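Local coordinates for protein LysR family transcriptional regulator (Vibrio vulnificus, PDB 5B7H) that probably acts as a DNA-binding transcription factor of the LysR family, an OxyR-type regulator linked to hydrogen peroxide, represented here by its regulatory domain, at residues Q36-R41 / L45-R50; N56-L61 / D78-R83; T151-V156 / H172-N177; P166-D171 / R192-V197. The protein carries 1 engineered substitution. All blocks are in the same frame, centred on the assembly; numbering follows the deposited sequence.

Contact 1. Residues Q36-R41 / L45-R50; sequences QEINQR and LNLLLR
Ile38 turns CG1 into the space between its own backbone N and carbonyl carbon (chi1 68°) and then runs nearly extended to CD1 (chi2 166°), which carries that methyl from the helix to strand residues Leu45 and Leu47. In Leu47, CG lies roughly opposite the backbone N (chi1 -150°), and of its two branches CD2 is the one that reaches the helix. The closest meeting is between these two ends: Ile38 CD1 stands 3.6 Å from Leu47 CD2, and the two side chains lie nearly perpendicular. The same methyl reaches along the strand to Leu45, lying 4.3 Å from Leu45 CD2 and 4.2 Å from the Leu45 carbonyl O. A single isoleucine methyl thus fits against two alternate strand residues whose side chains leave the same face of the sheet. All three residues are buried, and no hydrogen bond spans the contact. The polar groups of the helix find partners away from it; Arg41, for one, pairs with Glu217 of helix 205-217. Ile38 packs in addition on Asn158 of the second subunit. The contact closes a beta-alpha-beta unit: strand 16-22 leads through helix 27-41 to strand 45-51, an outermost strand of this chain's sheet, and Leu47 continues the apolar layer onto Leu18 and Leu20 of the first strand and Leu34 of the helix.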
loop_
_atom_site.group_PDB
_atom_site.type_symbol
_atom_site.label_atom_id
_atom_site.label_comp_id
_atom_site.label_asym_id
_atom_site.label_seq_id
_atom_site.Cartn_x
_atom_site.Cartn_y
_atom_site.Cartn_z
ATOM N N GLN A 36 -3.968 -3.759 17.199
ATOM C CA GLN A 36 -5.041 -4.283 18.031
ATOM C C GLN A 36 -4.514 -4.974 19.286
ATOM O O GLN A 36 -5.131 -4.887 20.350
ATOM C CB GLN A 36 -5.866 -5.262 17.235
ATOM C CG GLN A 36 -6.599 -4.615 16.073
ATOM C CD GLN A 36 -7.461 -3.435 16.525
ATOM O OE1 GLN A 36 -8.369 -3.589 17.338
ATOM N NE2 GLN A 36 -7.195 -2.245 15.966
ATOM N N GLU A 37 -3.376 -5.666 19.178
ATOM C CA GLU A 37 -2.841 -6.341 20.347
ATOM C C GLU A 37 -2.311 -5.344 21.377
ATOM O O GLU A 37 -2.590 -5.478 22.569
ATOM C CB GLU A 37 -1.753 -7.320 19.922
ATOM C CG GLU A 37 -1.183 -8.136 21.054
ATOM C CD GLU A 37 -2.060 -9.311 21.469
ATOM O OE1 GLU A 37 -3.285 -9.312 21.197
ATOM O OE2 GLU A 37 -1.501 -10.241 22.088
ATOM N N ILE A 38 -1.547 -4.335 20.940
ATOM C CA ILE A 38 -1.032 -3.370 21.916
ATOM C C ILE A 38 -2.123 -2.485 22.510
ATOM O O ILE A 38 -2.015 -2.078 23.693
ATOM C CB ILE A 38 0.145 -2.551 21.401
ATOM C CG1 ILE A 38 -0.298 -1.622 20.302
ATOM C CG2 ILE A 38 1.324 -3.477 20.974
ATOM C CD1 ILE A 38 0.819 -0.574 20.058
ATOM N N ASN A 39 -3.211 -2.226 21.764
ATOM C CA ASN A 39 -4.293 -1.425 22.322
ATOM C C ASN A 39 -4.798 -2.043 23.619
ATOM O O ASN A 39 -5.132 -1.331 24.575
ATOM C CB ASN A 39 -5.431 -1.327 21.314
ATOM C CG ASN A 39 -5.222 -0.230 20.278
ATOM O OD1 ASN A 39 -4.288 0.561 20.349
ATOM N ND2 ASN A 39 -6.127 -0.202 19.301
ATOM N N GLN A 40 -4.870 -3.372 23.660
ATOM C CA GLN A 40 -5.369 -4.069 24.832
ATOM C C GLN A 40 -4.262 -4.337 25.845
ATOM O O GLN A 40 -4.416 -4.053 27.047
ATOM C CB GLN A 40 -5.985 -5.375 24.372
ATOM C CG GLN A 40 -6.548 -6.134 25.585
ATOM C CD GLN A 40 -7.167 -7.428 25.207
ATOM O OE1 GLN A 40 -6.513 -8.291 24.624
ATOM N NE2 GLN A 40 -8.436 -7.593 25.550
ATOM N N ARG A 41 -3.114 -4.843 25.381
ATOM C CA ARG A 41 -2.100 -5.329 26.301
ATOM C C ARG A 41 -1.216 -4.215 26.844
ATOM O O ARG A 41 -0.719 -4.320 27.985
ATOM C CB ARG A 41 -1.276 -6.414 25.613
ATOM C CG ARG A 41 -2.111 -7.662 25.331
ATOM C CD ARG A 41 -1.297 -8.727 24.598
ATOM N NE ARG A 41 0.004 -8.949 25.224
ATOM C CZ ARG A 41 0.920 -9.797 24.758
ATOM N NH1 ARG A 41 2.081 -9.944 25.405
ATOM N NH2 ARG A 41 0.679 -10.479 23.646
ATOM N N LEU A 45 0.926 2.681 25.299
ATOM C CA LEU A 45 1.948 2.762 24.268
ATOM C C LEU A 45 1.367 3.392 23.012
ATOM O O LEU A 45 0.392 2.875 22.447
ATOM C CB LEU A 45 2.490 1.378 23.928
ATOM C CG LEU A 45 3.693 1.351 22.984
ATOM C CD1 LEU A 45 4.881 2.157 23.535
ATOM C CD2 LEU A 45 4.079 -0.083 22.774
ATOM N N ASN A 46 1.958 4.507 22.585
ATOM C CA ASN A 46 1.515 5.218 21.390
ATOM C C ASN A 46 2.533 4.916 20.308
ATOM O O ASN A 46 3.724 5.199 20.489
ATOM C CB ASN A 46 1.455 6.728 21.635
ATOM C CG ASN A 46 0.266 7.127 22.479
ATOM O OD1 ASN A 46 -0.523 6.277 22.886
ATOM N ND2 ASN A 46 0.115 8.410 22.729
ATOM N N LEU A 47 2.084 4.336 19.189
ATOM C CA LEU A 47 2.985 3.883 18.147
ATOM C C LEU A 47 2.885 4.832 16.962
ATOM O O LEU A 47 1.896 4.795 16.225
ATOM C CB LEU A 47 2.613 2.444 17.768
ATOM C CG LEU A 47 3.605 1.438 17.256
ATOM C CD1 LEU A 47 4.816 1.331 18.177
ATOM C CD2 LEU A 47 2.855 0.116 17.140
ATOM N N LEU A 48 3.900 5.682 16.766
ATOM C CA LEU A 48 4.029 6.541 15.596
ATOM C C LEU A 48 4.702 5.686 14.536
ATOM O O LEU A 48 5.664 4.971 14.845
ATOM C CB LEU A 48 4.885 7.779 15.912
ATOM C CG LEU A 48 4.214 8.680 16.950
ATOM C CD1 LEU A 48 5.156 9.812 17.246
ATOM C CD2 LEU A 48 2.961 9.305 16.331
ATOM N N LEU A 49 4.184 5.699 13.327
ATOM C CA LEU A 49 4.550 4.712 12.318
ATOM C C LEU A 49 5.124 5.386 11.087
ATOM O O LEU A 49 4.597 6.419 10.631
ATOM C CB LEU A 49 3.342 3.836 11.893
ATOM C CG LEU A 49 2.761 2.999 13.027
ATOM C CD1 LEU A 49 1.522 2.298 12.459
ATOM C CD2 LEU A 49 3.773 1.948 13.407
ATOM N N ARG A 50 6.163 4.785 10.508
ATOM C CA ARG A 50 6.757 5.226 9.248
ATOM C C ARG A 50 6.897 4.050 8.311
ATOM O O ARG A 50 7.423 3.001 8.709
ATOM C CB ARG A 50 8.159 5.782 9.553
ATOM C CG ARG A 50 9.052 5.932 8.340
ATOM C CD ARG A 50 8.744 7.143 7.546
ATOM N NE ARG A 50 8.681 8.300 8.432
ATOM C CZ ARG A 50 9.736 8.945 8.957
ATOM N NH1 ARG A 50 11.004 8.565 8.683
ATOM N NH2 ARG A 50 9.516 9.980 9.788
#

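Contact 2. Residues N56-L61 / D78-R83; sequences NLLTAL and DGMESR
Leu61 and Met80 carry most of this small apolar contact, their side chains running alongside each other in opposite senses. Leu61 CD2 touches the sulfur, Met80 SD, at 3.6 Å, and the same methyl is 4.1 Å from Met80 CG. One helical turn earlier, Leu58 comes in more loosely, its CD2 standing 4.4 Å from Met80 CG. The thioether is folded back rather than extended: CG leaves opposite the carbonyl carbon (chi1 -54°) and chi2 bends again at -66°, which sets SD against Leu61 and leaves CG near both leucines. Farther out, strand 68-73 supports the helix side, with Leu69 touching both Leu58 and Leu61, while Val197 of strand 180-198 packs on both Leu61 and Met80 and so bridges the pair. The backbone just beyond Met80 is fixed by the sheet, where Glu81 pairs with Trp198 and Arg83 with Leu196. A further tie comes from Arg199, which donates through NH1 to Leu61 O. Helix 54-62 is the crossover helix between the parallel strands 45-51 and 68-73 and packs on the sheet, and the chain entering strand 81-95 closes its flank, as expected for the periplasmic-binding-protein-like fold of LysR regulatory domains.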
loop_
_atom_site.group_PDB
_atom_site.type_symbol
_atom_site.label_atom_id
_atom_site.label_comp_id
_atom_site.label_asym_id
_atom_site.label_seq_id
_atom_site.Cartn_x
_atom_site.Cartn_y
_atom_site.Cartn_z
ATOM N N ASN A 56 16.113 3.311 3.384
ATOM C CA ASN A 56 15.683 4.567 3.987
ATOM C C ASN A 56 15.369 4.392 5.472
ATOM O O ASN A 56 15.642 5.283 6.304
ATOM C CB ASN A 56 14.467 5.123 3.231
ATOM C CG ASN A 56 14.850 5.701 1.862
ATOM O OD1 ASN A 56 16.014 6.018 1.623
ATOM N ND2 ASN A 56 13.868 5.812 0.953
ATOM N N LEU A 57 14.772 3.246 5.825
ATOM C CA LEU A 57 14.470 3.023 7.237
ATOM C C LEU A 57 15.747 2.893 8.047
ATOM O O LEU A 57 15.814 3.389 9.182
ATOM C CB LEU A 57 13.634 1.753 7.422
ATOM C CG LEU A 57 12.193 1.804 6.888
ATOM C CD1 LEU A 57 11.537 0.423 7.029
ATOM C CD2 LEU A 57 11.417 2.883 7.649
ATOM N N LEU A 58 16.743 2.194 7.501
ATOM C CA LEU A 58 18.006 2.044 8.236
ATOM C C LEU A 58 18.688 3.406 8.457
ATOM O O LEU A 58 19.247 3.672 9.537
ATOM C CB LEU A 58 18.925 1.037 7.506
ATOM C CG LEU A 58 18.482 -0.428 7.757
ATOM C CD1 LEU A 58 19.176 -1.315 6.706
ATOM C CD2 LEU A 58 18.818 -0.878 9.200
ATOM N N THR A 59 18.672 4.285 7.446
ATOM C CA THR A 59 19.236 5.624 7.644
ATOM C C THR A 59 18.492 6.378 8.748
ATOM O O THR A 59 19.116 6.959 9.650
ATOM C CB THR A 59 19.119 6.365 6.331
ATOM O OG1 THR A 59 19.847 5.634 5.322
ATOM C CG2 THR A 59 19.653 7.798 6.472
ATOM N N ALA A 60 17.151 6.306 8.740
ATOM C CA ALA A 60 16.397 6.976 9.787
ATOM C C ALA A 60 16.694 6.382 11.159
ATOM O O ALA A 60 16.826 7.125 12.149
ATOM C CB ALA A 60 14.905 6.830 9.484
ATOM N N LEU A 61 16.872 5.048 11.231
ATOM C CA LEU A 61 17.213 4.438 12.499
ATOM C C LEU A 61 18.586 4.895 12.977
ATOM O O LEU A 61 18.747 5.231 14.160
ATOM C CB LEU A 61 17.198 2.911 12.336
ATOM C CG LEU A 61 17.508 2.125 13.624
ATOM C CD1 LEU A 61 16.447 2.338 14.734
ATOM C CD2 LEU A 61 17.773 0.626 13.283
ATOM N N ASP A 78 24.725 -4.053 9.434
ATOM C CA ASP A 78 25.918 -3.958 10.262
ATOM C C ASP A 78 25.745 -2.876 11.320
ATOM O O ASP A 78 25.315 -1.754 11.027
ATOM C CB ASP A 78 27.139 -3.636 9.373
ATOM C CG ASP A 78 28.478 -3.603 10.161
ATOM O OD1 ASP A 78 29.295 -4.532 10.002
ATOM O OD2 ASP A 78 28.742 -2.623 10.909
ATOM N N GLY A 79 26.166 -3.199 12.529
ATOM C CA GLY A 79 26.207 -2.247 13.617
ATOM C C GLY A 79 24.894 -2.123 14.376
ATOM O O GLY A 79 24.877 -1.491 15.443
ATOM N N MET A 80 23.794 -2.654 13.853
ATOM C CA MET A 80 22.526 -2.626 14.580
ATOM C C MET A 80 22.321 -3.916 15.363
ATOM O O MET A 80 23.032 -4.921 15.200
ATOM C CB MET A 80 21.338 -2.448 13.628
ATOM C CG MET A 80 21.419 -1.241 12.680
ATOM S SD MET A 80 21.350 0.354 13.668
ATOM C CE MET A 80 23.067 0.775 13.606
ATOM N N GLU A 81 21.369 -3.887 16.264
ATOM C CA GLU A 81 21.013 -5.086 16.986
ATOM C C GLU A 81 19.712 -5.583 16.365
ATOM O O GLU A 81 18.876 -4.792 15.942
ATOM C CB GLU A 81 20.856 -4.633 18.419
ATOM C CG GLU A 81 20.415 -5.541 19.386
ATOM C CD GLU A 81 21.352 -5.385 20.544
ATOM O OE1 GLU A 81 22.059 -4.353 20.606
ATOM O OE2 GLU A 81 21.415 -6.300 21.357
ATOM N N SER A 82 19.564 -6.887 16.239
ATOM C CA SER A 82 18.356 -7.458 15.647
ATOM C C SER A 82 17.912 -8.704 16.363
ATOM O O SER A 82 18.678 -9.389 17.021
ATOM C CB SER A 82 18.467 -7.676 14.147
ATOM O OG SER A 82 19.298 -8.763 13.892
ATOM N N ARG A 83 16.630 -8.999 16.194
ATOM C CA ARG A 83 16.020 -10.181 16.760
ATOM C C ARG A 83 15.014 -10.696 15.743
ATOM O O ARG A 83 14.062 -9.978 15.427
ATOM C CB ARG A 83 15.286 -9.814 18.059
ATOM C CG ARG A 83 14.664 -10.990 18.730
ATOM C CD ARG A 83 14.375 -10.665 20.212
ATOM N NE ARG A 83 13.503 -11.675 20.724
ATOM C CZ ARG A 83 13.025 -11.679 21.941
ATOM N NH1 ARG A 83 13.313 -10.668 22.766
ATOM N NH2 ARG A 83 12.200 -12.661 22.284
#

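Contact 3. Residues T151-V156 / H172-N177; sequences TLVQMV and HGLLDN
Val153 gives up the largest area in this contact, and it does so by dividing its two methyls between two consecutive leucines. CG2 of Val153 meets Leu174 CD2 at 3.8 Å, the side chains meeting at a slant, whereas Val153 CG1 faces Leu175 CD2 at 4.1 Å, with the side chains nearly perpendicular. The forked end of the valine is therefore held against two different residues of the loop, one methyl for each. The leucines reach it by unlike routes. Leu174 sends CG opposite its backbone N (chi1 -176°); Leu175 sends CG opposite its carbonyl carbon instead (chi1 -44°), and in both cases it is CD2 that arrives at the helix.

The backbone explains why neighbouring residues can serve the same partner. Leu174 and Leu175 occupy the middle of a type I beta turn closed by Asp176 N to Gly173 O at 3.0 Å, and Gly173, with positive phi, is the C-prime residue of the Schellman motif that ends helix 167-171. Around them, Leu180 touches both Val153 and Leu175, Leu174 packs on Leu149 and His150, and Gln154 NE2 bonds to Ala27 O of the second subunit.

With no hydrogen bond or charge pair between the two segments, cohesion here rests on methyl-to-methyl packing; the hydrogen bonds that shape the helix and the turn lie within each segment, and they set the forms that the hydrophobic surfaces then join.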
loop_
_atom_site.group_PDB
_atom_site.type_symbol
_atom_site.label_atom_id
_atom_site.label_comp_id
_atom_site.label_asym_id
_atom_site.label_seq_id
_atom_site.Cartn_x
_atom_site.Cartn_y
_atom_site.Cartn_z
ATOM N N THR A 151 -0.095 -3.446 -6.982
ATOM C CA THR A 151 -0.153 -3.370 -8.452
ATOM C C THR A 151 0.484 -4.599 -9.095
ATOM O O THR A 151 0.054 -5.032 -10.176
ATOM C CB THR A 151 0.424 -2.061 -8.995
ATOM O OG1 THR A 151 1.781 -1.905 -8.553
ATOM C CG2 THR A 151 -0.425 -0.851 -8.597
ATOM N N LEU A 152 1.459 -5.205 -8.421
ATOM C CA LEU A 152 1.982 -6.486 -8.874
ATOM C C LEU A 152 0.878 -7.538 -8.925
ATOM O O LEU A 152 0.710 -8.257 -9.939
ATOM C CB LEU A 152 3.091 -6.916 -7.916
ATOM C CG LEU A 152 3.741 -8.282 -8.114
ATOM C CD1 LEU A 152 4.321 -8.397 -9.499
ATOM C CD2 LEU A 152 4.817 -8.445 -7.007
ATOM N N VAL A 153 0.117 -7.662 -7.837
ATOM C CA VAL A 153 -0.944 -8.657 -7.792
ATOM C C VAL A 153 -2.026 -8.342 -8.820
ATOM O O VAL A 153 -2.591 -9.260 -9.452
ATOM C CB VAL A 153 -1.504 -8.688 -6.364
ATOM C CG1 VAL A 153 -2.866 -9.445 -6.360
ATOM C CG2 VAL A 153 -0.444 -9.344 -5.440
ATOM N N GLN A 154 -2.314 -7.051 -9.044
ATOM C CA GLN A 154 -3.301 -6.693 -10.061
ATOM C C GLN A 154 -2.843 -7.110 -11.458
ATOM O O GLN A 154 -3.665 -7.550 -12.266
ATOM C CB GLN A 154 -3.599 -5.196 -10.035
ATOM C CG GLN A 154 -4.380 -4.780 -8.770
ATOM C CD GLN A 154 -4.141 -3.342 -8.343
ATOM O OE1 GLN A 154 -3.315 -2.621 -8.941
ATOM N NE2 GLN A 154 -4.788 -2.953 -7.261
ATOM N N MET A 155 -1.557 -6.976 -11.777
ATOM C CA MET A 155 -1.089 -7.464 -13.083
ATOM C C MET A 155 -1.246 -8.977 -13.205
ATOM O O MET A 155 -1.635 -9.484 -14.269
ATOM C CB MET A 155 0.361 -7.074 -13.359
ATOM C CG MET A 155 0.509 -5.581 -13.608
ATOM S SD MET A 155 2.153 -5.087 -14.124
ATOM C CE MET A 155 3.070 -5.214 -12.587
ATOM N N VAL A 156 -0.982 -9.716 -12.120
ATOM C CA VAL A 156 -1.221 -11.158 -12.153
ATOM C C VAL A 156 -2.707 -11.416 -12.337
ATOM O O VAL A 156 -3.109 -12.303 -13.105
ATOM C CB VAL A 156 -0.650 -11.800 -10.871
ATOM C CG1 VAL A 156 -1.076 -13.291 -10.778
ATOM C CG2 VAL A 156 0.890 -11.704 -10.878
ATOM N N HIS A 172 -4.415 -11.349 5.109
ATOM C CA HIS A 172 -5.023 -10.030 5.262
ATOM C C HIS A 172 -5.872 -9.618 4.074
ATOM O O HIS A 172 -6.237 -8.434 3.944
ATOM C CB HIS A 172 -3.938 -9.007 5.610
ATOM C CG HIS A 172 -3.633 -8.984 7.073
ATOM N ND1 HIS A 172 -4.359 -8.221 7.967
ATOM C CD2 HIS A 172 -2.729 -9.678 7.811
ATOM C CE1 HIS A 172 -3.915 -8.449 9.194
ATOM N NE2 HIS A 172 -2.920 -9.315 9.128
ATOM N N GLY A 173 -6.211 -10.563 3.224
ATOM C CA GLY A 173 -7.205 -10.339 2.191
ATOM C C GLY A 173 -6.723 -9.706 0.896
ATOM O O GLY A 173 -7.557 -9.219 0.126
ATOM N N LEU A 174 -5.411 -9.647 0.652
ATOM C CA LEU A 174 -4.919 -8.939 -0.530
ATOM C C LEU A 174 -5.531 -9.530 -1.800
ATOM O O LEU A 174 -5.736 -8.784 -2.796
ATOM C CB LEU A 174 -3.381 -9.027 -0.575
ATOM C CG LEU A 174 -2.752 -8.228 -1.739
ATOM C CD1 LEU A 174 -2.931 -6.726 -1.528
ATOM C CD2 LEU A 174 -1.269 -8.605 -1.787
ATOM N N LEU A 175 -5.808 -10.850 -1.798
ATOM C CA LEU A 175 -6.305 -11.468 -3.024
ATOM C C LEU A 175 -7.819 -11.418 -3.153
ATOM O O LEU A 175 -8.349 -11.839 -4.195
ATOM C CB LEU A 175 -5.857 -12.930 -3.121
ATOM C CG LEU A 175 -4.390 -13.165 -2.745
ATOM C CD1 LEU A 175 -4.080 -14.633 -2.956
ATOM C CD2 LEU A 175 -3.426 -12.316 -3.516
ATOM N N ASP A 176 -8.520 -10.879 -2.178
ATOM C CA ASP A 176 -9.993 -10.920 -2.215
ATOM C C ASP A 176 -10.542 -10.285 -3.493
ATOM O O ASP A 176 -10.107 -9.198 -3.952
ATOM C CB ASP A 176 -10.567 -10.131 -1.052
ATOM C CG ASP A 176 -10.548 -10.906 0.254
ATOM O OD1 ASP A 176 -10.294 -12.142 0.253
ATOM O OD2 ASP A 176 -10.810 -10.247 1.297
ATOM N N ASN A 177 -11.503 -10.987 -4.084
ATOM C CA ASN A 177 -12.243 -10.493 -5.241
ATOM C C ASN A 177 -11.379 -10.310 -6.499
ATOM O O ASN A 177 -11.859 -9.729 -7.490
ATOM C CB ASN A 177 -13.066 -9.226 -4.908
ATOM C CG ASN A 177 -14.111 -9.511 -3.919
ATOM O OD1 ASN A 177 -14.814 -10.489 -4.076
ATOM N ND2 ASN A 177 -14.257 -8.662 -2.905
#

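Contact 4. Residues P166-D171 / R192-V197; sequences PQMAID and RDIGLV
Arg192 lays the end of its guanidinium obliquely against the ring of Pro166, with Arg192 NH2 3.4 Å from Pro166 CB and 3.6 Å from Pro166 CG. Met168 comes from another direction, roughly at right angles to the arginine, and places SD 3.9 Å from Arg192 NH2. A turn about the CG-SD bond of Met168 (chi3 66°) carries its CE to Ile194 CD1, where the two meet tip to tip at 4.2 Å. Arg192 spans the distance because it is fully extended from CG to NE once CG has turned between the backbone N and carbonyl carbon (chi1 57°).

No hydrogen bond links the two segments directly; Asp88 of strand 81-95, outside both, does so instead. Asp88 OD2 forms a salt bridge with Arg192 NE, while Asp88 OD1 accepts from Met168 N in the first turn of helix 167-171, where Pro166 is the N-cap residue. Thr25 OG1 bonds to Arg192 NH1, so the buried guanidinium is held at NE and NH1 while Pro166 and Met168 pack obliquely near NH2. The carboxylate, shared between a cation and a helix start, would probably be held as an anion.

The site lies near the centre of the chain, with a sulfate ion, probably from the crystallisation liquor, about 5 Å from the Arg192 side chain. This placement is consistent with the interdomain cleft of the periplasmic-binding-protein-like fold, where long strands such as 81-95 and 180-198 run between the lobes.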
loop_
_atom_site.group_PDB
_atom_site.type_symbol
_atom_site.label_atom_id
_atom_site.label_comp_id
_atom_site.label_asym_id
_atom_site.label_seq_id
_atom_site.Cartn_x
_atom_site.Cartn_y
_atom_site.Cartn_z
ATOM N N PRO A 166 3.866 -12.892 -0.004
ATOM C CA PRO A 166 4.005 -13.378 1.369
ATOM C C PRO A 166 2.658 -13.769 1.967
ATOM O O PRO A 166 1.608 -13.167 1.692
ATOM C CB PRO A 166 4.597 -12.156 2.100
ATOM C CG PRO A 166 4.099 -10.969 1.348
ATOM C CD PRO A 166 3.963 -11.422 -0.118
ATOM N N GLN A 167 2.731 -14.792 2.813
ATOM C CA GLN A 167 1.556 -15.335 3.464
ATOM C C GLN A 167 0.802 -14.278 4.230
ATOM O O GLN A 167 -0.438 -14.270 4.207
ATOM C CB GLN A 167 1.921 -16.497 4.380
ATOM C CG GLN A 167 0.658 -17.241 4.873
ATOM C CD GLN A 167 -0.105 -17.909 3.739
ATOM O OE1 GLN A 167 0.503 -18.558 2.881
ATOM N NE2 GLN A 167 -1.425 -17.780 3.746
ATOM N N MET A 168 1.517 -13.337 4.884
ATOM C CA MET A 168 0.749 -12.368 5.659
ATOM C C MET A 168 -0.161 -11.514 4.783
ATOM O O MET A 168 -1.201 -11.030 5.248
ATOM C CB MET A 168 1.653 -11.507 6.548
ATOM C CG MET A 168 2.656 -10.679 5.753
ATOM S SD MET A 168 3.551 -9.466 6.805
ATOM C CE MET A 168 4.488 -10.586 7.868
ATOM N N ALA A 169 0.216 -11.292 3.522
ATOM C CA ALA A 169 -0.676 -10.542 2.630
ATOM C C ALA A 169 -1.931 -11.342 2.312
ATOM O O ALA A 169 -3.051 -10.774 2.285
ATOM C CB ALA A 169 0.080 -10.144 1.356
ATOM N N ILE A 170 -1.763 -12.641 2.040
ATOM C CA ILE A 170 -2.914 -13.499 1.787
ATOM C C ILE A 170 -3.832 -13.519 2.993
ATOM O O ILE A 170 -5.072 -13.402 2.859
ATOM C CB ILE A 170 -2.440 -14.917 1.439
ATOM C CG1 ILE A 170 -1.576 -14.867 0.184
ATOM C CG2 ILE A 170 -3.646 -15.792 1.210
ATOM C CD1 ILE A 170 -0.940 -16.225 -0.131
ATOM N N ASP A 171 -3.239 -13.650 4.188
ATOM C CA ASP A 171 -4.055 -13.751 5.407
ATOM C C ASP A 171 -4.820 -12.463 5.709
ATOM O O ASP A 171 -5.826 -12.514 6.432
ATOM C CB ASP A 171 -3.132 -14.061 6.571
ATOM C CG ASP A 171 -2.561 -15.486 6.503
ATOM O OD1 ASP A 171 -1.625 -15.803 7.282
ATOM O OD2 ASP A 171 -3.026 -16.311 5.680
ATOM N N ARG A 192 10.403 -15.958 4.377
ATOM C CA ARG A 192 11.307 -14.876 4.781
ATOM C C ARG A 192 11.250 -14.752 6.303
ATOM O O ARG A 192 10.196 -14.929 6.923
ATOM C CB ARG A 192 11.001 -13.503 4.107
ATOM C CG ARG A 192 9.568 -13.034 4.377
ATOM C CD ARG A 192 9.341 -11.702 3.694
ATOM N NE ARG A 192 7.976 -11.294 3.965
ATOM C CZ ARG A 192 7.480 -10.089 3.681
ATOM N NH1 ARG A 192 8.237 -9.154 3.115
ATOM N NH2 ARG A 192 6.218 -9.804 3.984
ATOM N N ASP A 193 12.390 -14.475 6.922
ATOM C CA ASP A 193 12.421 -14.122 8.338
ATOM C C ASP A 193 11.912 -12.697 8.528
ATOM O O ASP A 193 12.119 -11.815 7.691
ATOM C CB ASP A 193 13.853 -14.166 8.867
ATOM C CG ASP A 193 14.344 -15.548 9.189
ATOM O OD1 ASP A 193 13.554 -16.482 9.510
ATOM O OD2 ASP A 193 15.601 -15.726 9.157
ATOM N N ILE A 194 11.218 -12.471 9.634
ATOM C CA ILE A 194 10.786 -11.149 10.032
ATOM C C ILE A 194 11.540 -10.828 11.315
ATOM O O ILE A 194 11.631 -11.671 12.225
ATOM C CB ILE A 194 9.268 -11.172 10.315
ATOM C CG1 ILE A 194 8.490 -11.725 9.104
ATOM C CG2 ILE A 194 8.785 -9.739 10.740
ATOM C CD1 ILE A 194 8.663 -10.947 7.874
ATOM N N GLY A 195 12.040 -9.598 11.419
ATOM C CA GLY A 195 12.747 -9.270 12.638
ATOM C C GLY A 195 12.585 -7.825 13.045
ATOM O O GLY A 195 12.122 -6.993 12.277
ATOM N N LEU A 196 12.975 -7.559 14.289
ATOM C CA LEU A 196 13.039 -6.208 14.831
ATOM C C LEU A 196 14.504 -5.778 14.827
ATOM O O LEU A 196 15.403 -6.582 15.100
ATOM C CB LEU A 196 12.501 -6.093 16.263
ATOM C CG LEU A 196 10.973 -5.849 16.308
ATOM C CD1 LEU A 196 10.167 -7.073 15.722
ATOM C CD2 LEU A 196 10.552 -5.499 17.777
ATOM N N VAL A 197 14.742 -4.504 14.564
ATOM C CA VAL A 197 16.102 -3.958 14.448
ATOM C C VAL A 197 16.157 -2.628 15.183
ATOM O O VAL A 197 15.284 -1.773 14.986
ATOM C CB VAL A 197 16.478 -3.733 12.974
ATOM C CG1 VAL A 197 17.935 -3.208 12.831
ATOM C CG2 VAL A 197 16.372 -5.076 12.206
#

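Overall arrangement
Contact 4 lies nearest the centre of the chain and differs chemically from the rest: a buried arginine with outside polar partners sits among apolar groups, whereas contacts 1, 2 and 3 join their segments by apolar packing alone. Contacts 1 and 2 are buried but farther out, and they touch where Arg50 CG packs on Leu57 CD2. Contacts 1, 2 and 4 reach one sheet; 2 and 4 meet directly on its adjacent strands 81-95 and 180-198. Contact 3, only partly buried, lies across the chain's centre from contact 2 and is tied to contact 4 through helix 167-171 and the turn after it. Contacts 1 and 3 both reach the second subunit, whereas contacts 2 and 4 do not.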